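F420-dependent methylenetetrahydromethanopterin dehydrogenase (Methanopyrus kandleri, PDB 1QV9) catalyses the reversible, coenzyme F420-dependent reduction of methenyl-tetrahydromethanopterin to methylene-tetrahydromethanopterin, a step of methanogenesis from carbon dioxide. Local coordinates at the interface of chains A and B and the interface of chains A and C. Residues are numbered along the deposited sequence; one frame, centred on the assembly and turned at random. Chains: chain A/B/C, F420-dependent methylenetetrahydromethanopterin dehydrogenase.

Contact 1: the interface of chains A and B. Residues chain A 18, 137-138, 141-142; chain B 19, 145.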
# COMPACT_ATOMS: atom_id res chain seq x y z
N MSE A 18 6.00 28.99 -1.08
CA MSE A 18 4.86 28.84 -0.17
C MSE A 18 5.37 28.78 1.26
O MSE A 18 4.89 29.49 2.15
CB MSE A 18 4.08 27.53 -0.42
CG MSE A 18 3.18 27.50 -1.64
SE MSE A 18 1.95 25.96 -1.64
CE MSE A 18 1.42 26.00 0.20
N MSE A 137 -4.91 21.74 -8.17
CA MSE A 137 -3.74 22.59 -7.90
C MSE A 137 -3.29 22.44 -6.43
O MSE A 137 -2.11 22.54 -6.11
CB MSE A 137 -4.05 24.06 -8.14
CG MSE A 137 -2.98 24.98 -7.57
SE MSE A 137 -3.54 26.80 -7.35
CE MSE A 137 -4.66 26.64 -5.78
N ALA A 138 -4.24 22.23 -5.54
CA ALA A 138 -3.91 22.01 -4.11
C ALA A 138 -3.37 20.60 -3.88
O ALA A 138 -2.41 20.42 -3.08
CB ALA A 138 -5.14 22.26 -3.20
N ASN A 141 0.22 20.58 -5.09
CA ASN A 141 1.08 21.28 -4.13
C ASN A 141 1.28 20.46 -2.86
O ASN A 141 2.36 20.55 -2.26
CB ASN A 141 0.56 22.67 -3.83
CG ASN A 141 0.98 23.63 -4.91
OD1 ASN A 141 0.24 23.91 -5.85
ND2 ASN A 141 2.22 24.10 -4.80
N ALA A 142 0.27 19.71 -2.44
CA ALA A 142 0.44 18.84 -1.25
C ALA A 142 1.52 17.80 -1.53
O ALA A 142 2.37 17.52 -0.69
CB ALA A 142 -0.89 18.14 -0.89
N MSE B 19 -3.85 28.38 1.32
CA MSE B 19 -4.43 28.29 -0.02
C MSE B 19 -5.57 29.21 -0.46
O MSE B 19 -5.80 29.34 -1.66
CB MSE B 19 -4.94 26.85 -0.26
CG MSE B 19 -3.87 25.80 -0.61
SE MSE B 19 -3.52 25.87 -2.47
CE MSE B 19 -1.66 25.38 -2.55
N MSE B 145 -3.19 19.66 3.65
CA MSE B 145 -3.60 20.22 2.34
C MSE B 145 -4.25 19.14 1.49
O MSE B 145 -5.28 19.38 0.81
CB MSE B 145 -2.38 20.81 1.62
CG MSE B 145 -2.77 21.51 0.34
SE MSE B 145 -1.18 22.35 -0.47
CE MSE B 145 -0.71 23.48 1.05

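Contact 2: the interface of chains A and C. Residues chain A 256-257, 259, 278; chain C 196-198.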
# COMPACT_ATOMS: atom_id res chain seq x y z
N LYS A 256 12.06 6.32 10.42
CA LYS A 256 11.33 5.99 11.65
C LYS A 256 11.68 4.57 12.13
O LYS A 256 11.81 4.33 13.35
CB LYS A 256 9.80 6.09 11.45
CG LYS A 256 9.30 7.52 11.28
CD LYS A 256 7.79 7.52 11.07
CE LYS A 256 7.28 8.91 10.79
NZ LYS A 256 5.79 8.85 10.47
N SER A 257 11.83 3.62 11.22
CA SER A 257 12.14 2.25 11.63
C SER A 257 13.46 2.17 12.37
O SER A 257 13.65 1.27 13.20
CB SER A 257 12.14 1.30 10.42
OG SER A 257 13.31 1.42 9.65
N ASP A 259 14.57 4.71 14.23
CA ASP A 259 14.48 5.77 15.25
C ASP A 259 15.61 6.76 15.00
O ASP A 259 16.41 7.13 15.86
CB ASP A 259 14.54 5.20 16.69
CG ASP A 259 14.29 6.29 17.73
OD1 ASP A 259 13.72 7.36 17.39
OD2 ASP A 259 14.65 6.08 18.93
N PHE A 278 13.82 9.69 18.92
CA PHE A 278 12.53 10.29 19.20
C PHE A 278 12.38 10.89 20.59
O PHE A 278 11.81 11.95 20.76
CB PHE A 278 11.42 9.26 18.95
CG PHE A 278 10.04 9.79 19.15
CD1 PHE A 278 9.34 9.52 20.30
CD2 PHE A 278 9.43 10.60 18.18
CE1 PHE A 278 8.06 10.01 20.50
CE2 PHE A 278 8.13 11.10 18.38
CZ PHE A 278 7.45 10.81 19.55
N ASN C 196 10.23 0.20 19.34
CA ASN C 196 10.36 1.36 18.43
C ASN C 196 9.35 2.45 18.84
O ASN C 196 8.15 2.19 18.98
CB ASN C 196 10.10 0.88 16.99
CG ASN C 196 10.34 1.99 15.97
OD1 ASN C 196 11.41 2.09 15.36
ND2 ASN C 196 9.35 2.83 15.81
N PRO C 197 9.82 3.69 19.07
CA PRO C 197 8.93 4.78 19.48
C PRO C 197 7.82 5.15 18.48
O PRO C 197 6.70 5.50 18.87
CB PRO C 197 9.91 5.94 19.78
CG PRO C 197 11.08 5.68 18.88
CD PRO C 197 11.21 4.15 18.93
N TYR C 198 8.13 5.03 17.19
CA TYR C 198 7.10 5.34 16.20
C TYR C 198 6.07 4.23 16.17
O TYR C 198 4.92 4.52 15.84
CB TYR C 198 7.73 5.57 14.83
CG TYR C 198 8.62 6.79 14.84
CD1 TYR C 198 8.08 8.08 14.78
CD2 TYR C 198 10.02 6.68 15.01
CE1 TYR C 198 8.88 9.23 14.88
CE2 TYR C 198 10.83 7.81 15.12
CZ TYR C 198 10.26 9.09 15.05
OH TYR C 198 11.07 10.18 15.13
O HOH W 1 13.67 9.35 15.51

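Contact 1: the interface of chains A and B
B:Met19 and B:Met145 reach into chain A and meet A:Met18, A:Met137 and one side of helix 134-150 there. All four methionines are modelled as selenomethionine, so the selenium is introduced and stands for the natural sulfur. The patch is mainly a cluster of methionine side chains set against helix 134-150 of chain A. It is part of a two-fold interface between copies in the homohexamer, so the same contact recurs with the chains exchanged.

At the centre A:Met18 and B:Met145 point at each other tip to tip. Their methyl groups meet at 3.4 Å, CE to CE, which is tight for two carbons. B:Met145 reaches this point on a chain with CG anti to the backbone N (chi1 -175°), extended through chi2 and bent at chi3. B:Met19 comes in beside this pair and crosses A:Met18 at about a right angle. Its CE lies 3.8 Å from SE of A:Met18. The same methyl also packs against CB of A:Asn141, at 3.7 Å. B:Met19 is folded at chi2 (-84°), which turns its SE toward A:Met137. Those two side chains slide past each other in opposite directions, with CE of A:Met137 3.6 Å from SE of B:Met19.

Farther out, the small side chains of A:Ala138 and A:Ala142 let chain B come close to the helix. CB of A:Ala142 faces CB and CG of B:Met145. SE of B:Met145 sits 3.5 Å from the backbone O of A:Ala138 and also touches N of A:Ala142.

The polar rim is the amide of A:Asn141, against which CE of B:Met19 also rests. Its nitrogen, as modelled, faces SE of A:Met18. Two acceptors close together suggest that this amide may be turned over: OD1 of A:Asn141 lies 2.7 Å from the backbone O of A:Met137.

Contact 2: the interface of chains A and C
C:Tyr198 is held between A:Lys256 and A:Phe278 at an inter-subunit contact of this MTD-family homohexamer. The chain C side is the start of helix 197-223, with C:Asn196 just ahead of it and C:Pro197 in its first turn. The chain A side is the C-terminal end of helix 227-257 plus the loop residues A:Asp259 and A:Phe278.

The ring contacts come from both sides of the tyrosine. The aliphatic chain of A:Lys256 crosses one face at about a right angle. Its CG stands over the ring centre, 3.7 Å from the centroid. Beyond CG the lysine stays extended, which carries CD on past the centre to lie over CD1 of C:Tyr198. A:Phe278 comes from the opposite face and meets C:Tyr198 edge-to-face, with the two ring planes 68° apart. CD2 of A:Phe278 is 3.6 Å from CZ of C:Tyr198. The tyrosine has CG anti to its carbonyl carbon (chi1 -65°), which leads the ring into this slot.

Van der Waals packing continues at C:Pro197. Its CG lies 3.5 Å from the carboxylate carbon CG of A:Asp259 and also touches CB of A:Phe278.

The polar links gather on A:Asp259. Its OD1 takes a hydrogen bond of 2.8 Å from the backbone N of A:Phe278. The bond arrives on the syn side, slightly out of the carboxylate plane, and is fairly straight (152° at the hydrogen). OD1 is also 2.7 Å from water 1. The phenol OH of C:Tyr198 reaches the same water at 2.8 Å, and the water lies at the ring edge, in plane. Replacing the tyrosine with a leucine would probably leave water 1 without its partner in chain C and A:Phe278 without a ring face to rest on.

The amide of C:Asn196 is doubtful as modelled. Its OD1 lies 3.0 Å from the backbone O of A:Lys256 and also near O of A:Ser257, all acceptors. Its ND2 lies 2.9 Å from the backbone N of C:Tyr198, donor against donor. Turned over, the amide would offer ND2 to the lysine O and OD1 to that N, probably capping the helix start.

Contact 1 and contact 2 lie about 28 Å apart, measured between the centres of their C-alpha atoms. They share chain A but no residue and no helix. Contact 1 uses helices 15-19 and 134-150 in both chains. Contact 2 joins the end of helix 227-257 and the loop residues after it to the start of helix 197-223. The A-B interface is two-fold symmetric, whereas the A-C interface is not an exact two-fold. One subunit thus meets two neighbours through different patches, which fits a trimer of dimers. The structure alone does not show which association forms first.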